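Local coordinates for tail spike protein (Acinetobacter phage vB_AbaP_AS12, PDB 6EU4) that probably serves as the trimeric tailspike with which the phage recognises, and perhaps degrades, the surface polysaccharide of its Acinetobacter host, at residues N346-G352 with K382-F388; F415-P419 with V451-V455. One frame throughout, in Å; residues are numbered along the deposited sequence. Where two conformers were deposited one is given.

Contact 1 (N346-G352 with K382-F388); sequences NISNFNG and KLTGGSF
Strands 346-348 and 382-384 run parallel, their axes 4.8 Å apart and inclined at 17°, in the register Asn346-Lys382, Ile347-Leu383 and Ser348-Thr384. Ile347 (m,t) sits at the centre of the ladder: its N donates to Lys382 O (2.9 Å), Thr384 N donates to its O (2.9 Å), and Asn349 N then reaches Thr384 O (2.8 Å). Its CD1 lies 4.1 Å from Leu383 CD2, on the face that packs against Phe373. Both chains then bend, Asn349 by a left-handed helical conformation (56/44), Gly385 and Gly386 by positive phi angles, Gly386 at 89/165 calling for glycine. Such stacked bends between short parallel strands, 36 residues apart in sequence, mark successive coils of a parallel beta-helix, the usual body of a tailspike. A water fills the bend, accepting from Phe350 N (3.1 Å) and lying 2.8 Å from Ile347 O and 2.9 Å from Gly385 O. Pairing resumes with Ser387 N to Phe350 O and Gly352 N to Ser387 O, both 2.9 Å. Phe350 (chi1 t), in the bend, and Phe388 (chi1 m), on the strand after it, set their rings nearly parallel (2°) but slid apart, centroids 5.5 Å from each other; Phe388 CZ touches Phe350 CB at 3.6 Å, while Ile347 CG2 meets the Phe388 ring edge, 4.2 Å from CZ. Phe337 packs edge-to-face with Phe350.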
loop_
_atom_site.group_PDB
_atom_site.type_symbol
_atom_site.label_atom_id
_atom_site.label_comp_id
_atom_site.label_asym_id
_atom_site.label_seq_id
_atom_site.Cartn_x
_atom_site.Cartn_y
_atom_site.Cartn_z
ATOM N N ASN A 346 -0.689 9.827 1.959
ATOM C CA ASN A 346 -0.562 8.739 2.919
ATOM C C ASN A 346 0.864 8.246 2.835
ATOM O O ASN A 346 1.282 7.750 1.786
ATOM C CB ASN A 346 -1.532 7.609 2.614
ATOM C CG ASN A 346 -1.517 6.540 3.692
ATOM O OD1 ASN A 346 -0.677 6.552 4.603
ATOM N ND2 ASN A 346 -2.493 5.654 3.641
ATOM N N ILE A 347 1.611 8.403 3.918
ATOM C CA ILE A 347 3.020 8.007 3.973
ATOM C C ILE A 347 3.082 6.775 4.870
ATOM O O ILE A 347 2.945 6.890 6.097
ATOM C CB ILE A 347 3.906 9.141 4.501
ATOM C CG1 ILE A 347 3.702 10.422 3.657
ATOM C CG2 ILE A 347 5.338 8.721 4.493
ATOM C CD1 ILE A 347 4.527 11.585 4.090
ATOM N N SER A 348 3.282 5.597 4.282
ATOM C CA SER A 348 3.181 4.334 5.008
ATOM C C SER A 348 4.557 3.691 5.117
ATOM O O SER A 348 5.216 3.426 4.102
ATOM C CB SER A 348 2.189 3.372 4.337
ATOM O OG SER A 348 2.720 2.788 3.161
ATOM N N ASN A 349 4.986 3.438 6.355
ATOM C CA ASN A 349 6.245 2.738 6.628
ATOM C C ASN A 349 7.437 3.425 5.962
ATOM O O ASN A 349 8.314 2.778 5.397
ATOM C CB ASN A 349 6.115 1.281 6.181
ATOM C CG ASN A 349 7.078 0.351 6.871
ATOM O OD1 ASN A 349 7.897 0.764 7.680
ATOM N ND2 ASN A 349 6.965 -0.947 6.555
ATOM N N PHE A 350 7.485 4.748 6.069
ATOM C CA PHE A 350 8.644 5.518 5.627
ATOM C C PHE A 350 9.862 5.181 6.480
ATOM O O PHE A 350 9.761 4.716 7.620
ATOM C CB PHE A 350 8.356 7.025 5.699
ATOM C CG PHE A 350 9.195 7.849 4.766
ATOM C CD1 PHE A 350 8.815 8.006 3.448
ATOM C CD2 PHE A 350 10.371 8.460 5.203
ATOM C CE1 PHE A 350 9.574 8.739 2.559
ATOM C CE2 PHE A 350 11.141 9.209 4.316
ATOM C CZ PHE A 350 10.752 9.346 2.998
ATOM N N ASN A 351 11.047 5.396 5.901
ATOM C CA ASN A 351 12.279 5.258 6.666
ATOM C C ASN A 351 13.155 6.432 6.226
ATOM O O ASN A 351 13.771 6.402 5.149
ATOM C CB ASN A 351 12.916 3.888 6.441
ATOM C CG ASN A 351 14.143 3.645 7.293
ATOM O OD1 ASN A 351 14.805 4.578 7.754
ATOM N ND2 ASN A 351 14.485 2.364 7.475
ATOM N N GLY A 352 13.135 7.500 7.017
ATOM C CA GLY A 352 13.840 8.732 6.697
ATOM C C GLY A 352 14.997 8.944 7.663
ATOM O O GLY A 352 14.831 8.843 8.882
ATOM N N LYS A 382 -1.304 11.614 6.476
ATOM C CA LYS A 382 -1.289 10.563 7.489
ATOM C C LYS A 382 0.054 9.861 7.491
ATOM O O LYS A 382 0.549 9.460 6.431
ATOM C CB LYS A 382 -2.385 9.527 7.247
ATOM C CG LYS A 382 -2.347 8.407 8.268
ATOM C CD LYS A 382 -3.543 7.509 8.081
ATOM C CE LYS A 382 -3.630 6.432 9.169
ATOM N NZ LYS A 382 -4.661 5.390 8.834
ATOM N N LEU A 383 0.617 9.683 8.688
ATOM C CA LEU A 383 1.816 8.876 8.882
ATOM C C LEU A 383 1.365 7.533 9.433
ATOM O O LEU A 383 0.956 7.434 10.596
ATOM C CB LEU A 383 2.802 9.559 9.824
ATOM C CG LEU A 383 3.101 11.039 9.512
ATOM C CD1 LEU A 383 4.167 11.566 10.426
ATOM C CD2 LEU A 383 3.506 11.240 8.073
ATOM N N THR A 384 1.389 6.521 8.575
ATOM C CA THR A 384 1.035 5.150 8.933
ATOM C C THR A 384 2.337 4.436 9.259
ATOM O O THR A 384 3.055 4.003 8.362
ATOM C CB THR A 384 0.297 4.469 7.785
ATOM O OG1 THR A 384 -0.884 5.228 7.470
ATOM C CG2 THR A 384 -0.104 3.054 8.158
ATOM N N GLY A 385 2.630 4.311 10.544
ATOM C CA GLY A 385 3.930 3.838 10.969
ATOM C C GLY A 385 5.042 4.720 10.439
ATOM O O GLY A 385 4.909 5.945 10.331
ATOM N N GLY A 386 6.158 4.088 10.112
ATOM C CA GLY A 386 7.329 4.796 9.655
ATOM C C GLY A 386 8.252 5.211 10.787
ATOM O O GLY A 386 7.910 5.190 11.977
ATOM N N SER A 387 9.453 5.577 10.365
ATOM C CA SER A 387 10.496 6.076 11.248
ATOM C C SER A 387 11.091 7.312 10.593
ATOM O O SER A 387 11.493 7.275 9.424
ATOM C CB SER A 387 11.578 5.021 11.507
ATOM O OG SER A 387 12.273 4.707 10.327
ATOM N N PHE A 388 11.116 8.411 11.336
ATOM C CA PHE A 388 11.521 9.715 10.791
ATOM C C PHE A 388 12.682 10.281 11.590
ATOM O O PHE A 388 12.509 10.705 12.743
ATOM C CB PHE A 388 10.344 10.672 10.785
ATOM C CG PHE A 388 9.247 10.248 9.854
ATOM C CD1 PHE A 388 8.236 9.406 10.297
ATOM C CD2 PHE A 388 9.253 10.652 8.525
ATOM C CE1 PHE A 388 7.226 9.012 9.439
ATOM C CE2 PHE A 388 8.270 10.247 7.662
ATOM C CZ PHE A 388 7.254 9.416 8.109
HETATM O O HOH W 1 -3.111 4.091 6.478
HETATM O O HOH W 2 5.340 6.455 7.527
HETATM O O HOH W 3 14.750 6.565 10.515
#

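Contact 2 (F415-P419 with V451-V455); sequences FEVSP and VDAYV
Tyr454 and Pro419 close the end of this parallel pair. Tyr454 (chi1 -85°, chi2 83°) presents one ring face to Pro419, whose CB stands 3.5 Å from the Tyr454 ring centroid and 6° off its normal, a CH-pi contact; Pro419 CD also lies 3.5 Å from Tyr454 CE1. Before it, extended strands 415-417 and 451-455 run parallel, their axes inclined at 30° and 4.4 Å apart at the closest, pairing Phe415-Val451, Glu416-Asp452 and Val417-Ala453. Asp452 N donates to Phe415 O (3.0 Å), Val417 N to Asp452 O (2.9 Å) and Tyr454 N to Val417 O (3.2 Å). Val417 (t) brings its CB to 3.9 Å from Ala453 CB, on the face shared with Phe415 (t) and Val451 (m). On the other face, Glu416 (m,t) lays CG 4.1 Å from CB of Asp452 (t), whose carboxylate turns to Arg459 in a salt bridge. In this beta-helix, strand 380-384 flanks 414-417, and antiparallel strand 458-462 adjoins 450-455.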
loop_
_atom_site.group_PDB
_atom_site.type_symbol
_atom_site.label_atom_id
_atom_site.label_comp_id
_atom_site.label_asym_id
_atom_site.label_seq_id
_atom_site.Cartn_x
_atom_site.Cartn_y
_atom_site.Cartn_z
ATOM N N PHE A 415 -4.196 16.138 9.991
ATOM C CA PHE A 415 -2.888 15.513 10.134
ATOM C C PHE A 415 -3.032 14.363 11.118
ATOM O O PHE A 415 -3.548 14.557 12.224
ATOM C CB PHE A 415 -1.859 16.533 10.647
ATOM C CG PHE A 415 -0.467 15.988 10.834
ATOM C CD1 PHE A 415 0.256 15.478 9.760
ATOM C CD2 PHE A 415 0.142 16.035 12.079
ATOM C CE1 PHE A 415 1.561 15.020 9.928
ATOM C CE2 PHE A 415 1.437 15.570 12.252
ATOM C CZ PHE A 415 2.144 15.056 11.181
ATOM N N GLU A 416 -2.573 13.178 10.726
ATOM C CA GLU A 416 -2.750 11.962 11.514
ATOM C C GLU A 416 -1.391 11.301 11.708
ATOM O O GLU A 416 -0.635 11.146 10.748
ATOM C CB GLU A 416 -3.736 10.998 10.826
ATOM C CG GLU A 416 -5.145 11.593 10.656
ATOM C CD GLU A 416 -6.035 10.861 9.625
ATOM O OE1 GLU A 416 -5.527 10.298 8.639
ATOM O OE2 GLU A 416 -7.262 10.873 9.798
ATOM N N VAL A 417 -1.075 10.934 12.951
ATOM C CA VAL A 417 0.168 10.239 13.294
ATOM C C VAL A 417 -0.183 8.978 14.061
ATOM O O VAL A 417 -0.735 9.056 15.165
ATOM C CB VAL A 417 1.126 11.109 14.129
ATOM C CG1 VAL A 417 2.435 10.340 14.432
ATOM C CG2 VAL A 417 1.448 12.420 13.435
ATOM N N SER A 418 0.156 7.825 13.495
ATOM C CA SER A 418 -0.143 6.544 14.121
ATOM C C SER A 418 0.680 6.343 15.395
ATOM O O SER A 418 1.737 6.952 15.566
ATOM C CB SER A 418 0.145 5.404 13.141
ATOM O OG SER A 418 1.548 5.199 13.015
ATOM N N PRO A 419 0.229 5.449 16.296
ATOM C CA PRO A 419 1.003 5.185 17.522
ATOM C C PRO A 419 2.324 4.479 17.280
ATOM O O PRO A 419 3.198 4.541 18.153
ATOM C CB PRO A 419 0.060 4.301 18.365
ATOM C CG PRO A 419 -0.854 3.685 17.401
ATOM C CD PRO A 419 -1.044 4.721 16.291
ATOM N N VAL A 451 -6.620 17.209 14.003
ATOM C CA VAL A 451 -5.473 16.349 14.269
ATOM C C VAL A 451 -5.942 15.070 14.943
ATOM O O VAL A 451 -6.913 15.056 15.706
ATOM C CB VAL A 451 -4.405 17.036 15.146
ATOM C CG1 VAL A 451 -3.802 18.251 14.429
ATOM C CG2 VAL A 451 -4.988 17.456 16.485
ATOM N N ASP A 452 -5.218 13.983 14.655
ATOM C CA ASP A 452 -5.397 12.695 15.336
ATOM C C ASP A 452 -3.987 12.137 15.414
ATOM O O ASP A 452 -3.516 11.490 14.480
ATOM C CB ASP A 452 -6.353 11.767 14.606
ATOM C CG ASP A 452 -6.558 10.448 15.323
ATOM O OD1 ASP A 452 -5.844 10.183 16.307
ATOM O OD2 ASP A 452 -7.430 9.665 14.880
ATOM N N ALA A 453 -3.291 12.451 16.508
ATOM C CA ALA A 453 -1.851 12.259 16.549
ATOM C C ALA A 453 -1.411 11.763 17.913
ATOM O O ALA A 453 -1.733 12.367 18.947
ATOM C CB ALA A 453 -1.099 13.552 16.225
ATOM N N TYR A 454 -0.649 10.677 17.900
ATOM C CA TYR A 454 0.046 10.247 19.102
ATOM C C TYR A 454 1.241 11.139 19.378
ATOM O O TYR A 454 2.075 11.395 18.495
ATOM C CB TYR A 454 0.490 8.793 18.978
ATOM C CG TYR A 454 -0.608 7.851 19.361
ATOM C CD1 TYR A 454 -1.601 7.493 18.449
ATOM C CD2 TYR A 454 -0.664 7.316 20.639
ATOM C CE1 TYR A 454 -2.619 6.639 18.811
ATOM C CE2 TYR A 454 -1.673 6.447 21.004
ATOM C CZ TYR A 454 -2.641 6.112 20.101
ATOM O OH TYR A 454 -3.644 5.259 20.498
ATOM N N VAL A 455 1.319 11.613 20.618
ATOM C CA VAL A 455 2.462 12.366 21.104
ATOM C C VAL A 455 2.821 11.832 22.488
ATOM O O VAL A 455 2.013 11.910 23.416
ATOM C CB VAL A 455 2.163 13.876 21.159
ATOM C CG1 VAL A 455 3.353 14.627 21.720
ATOM C CG2 VAL A 455 1.787 14.404 19.772
HETATM O O HOH W 4 -7.412 8.555 12.396
HETATM O O HOH W 5 -3.629 8.470 15.707
#

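How the contacts relate
Contacts 1 and 2 follow each other along the chain and lie on four neighbouring strands of one parallel sheet, in the order 344-348, 380-384, 414-417, 450-455, with their centres 12 Å apart. Strands 380-384 and 414-417, one from each contact, are joined by a probable hydrogen bond from Leu383 N to Glu416 O (2.8 Å). Just beyond them another probable one, Gly385 N to Ser418 OG (2.8 Å), ties the glycine bend of contact 1 to contact 2; Ser418 OG also hydrogen-bonds Thr421 OG1. Lys382 CD packs 3.5 Å from Glu416 OE1. Both contacts also border the second subunit: Gly386 N bonds to its Glu344, and Pro419 packs on its Glu416. The zinc ion takes part in neither.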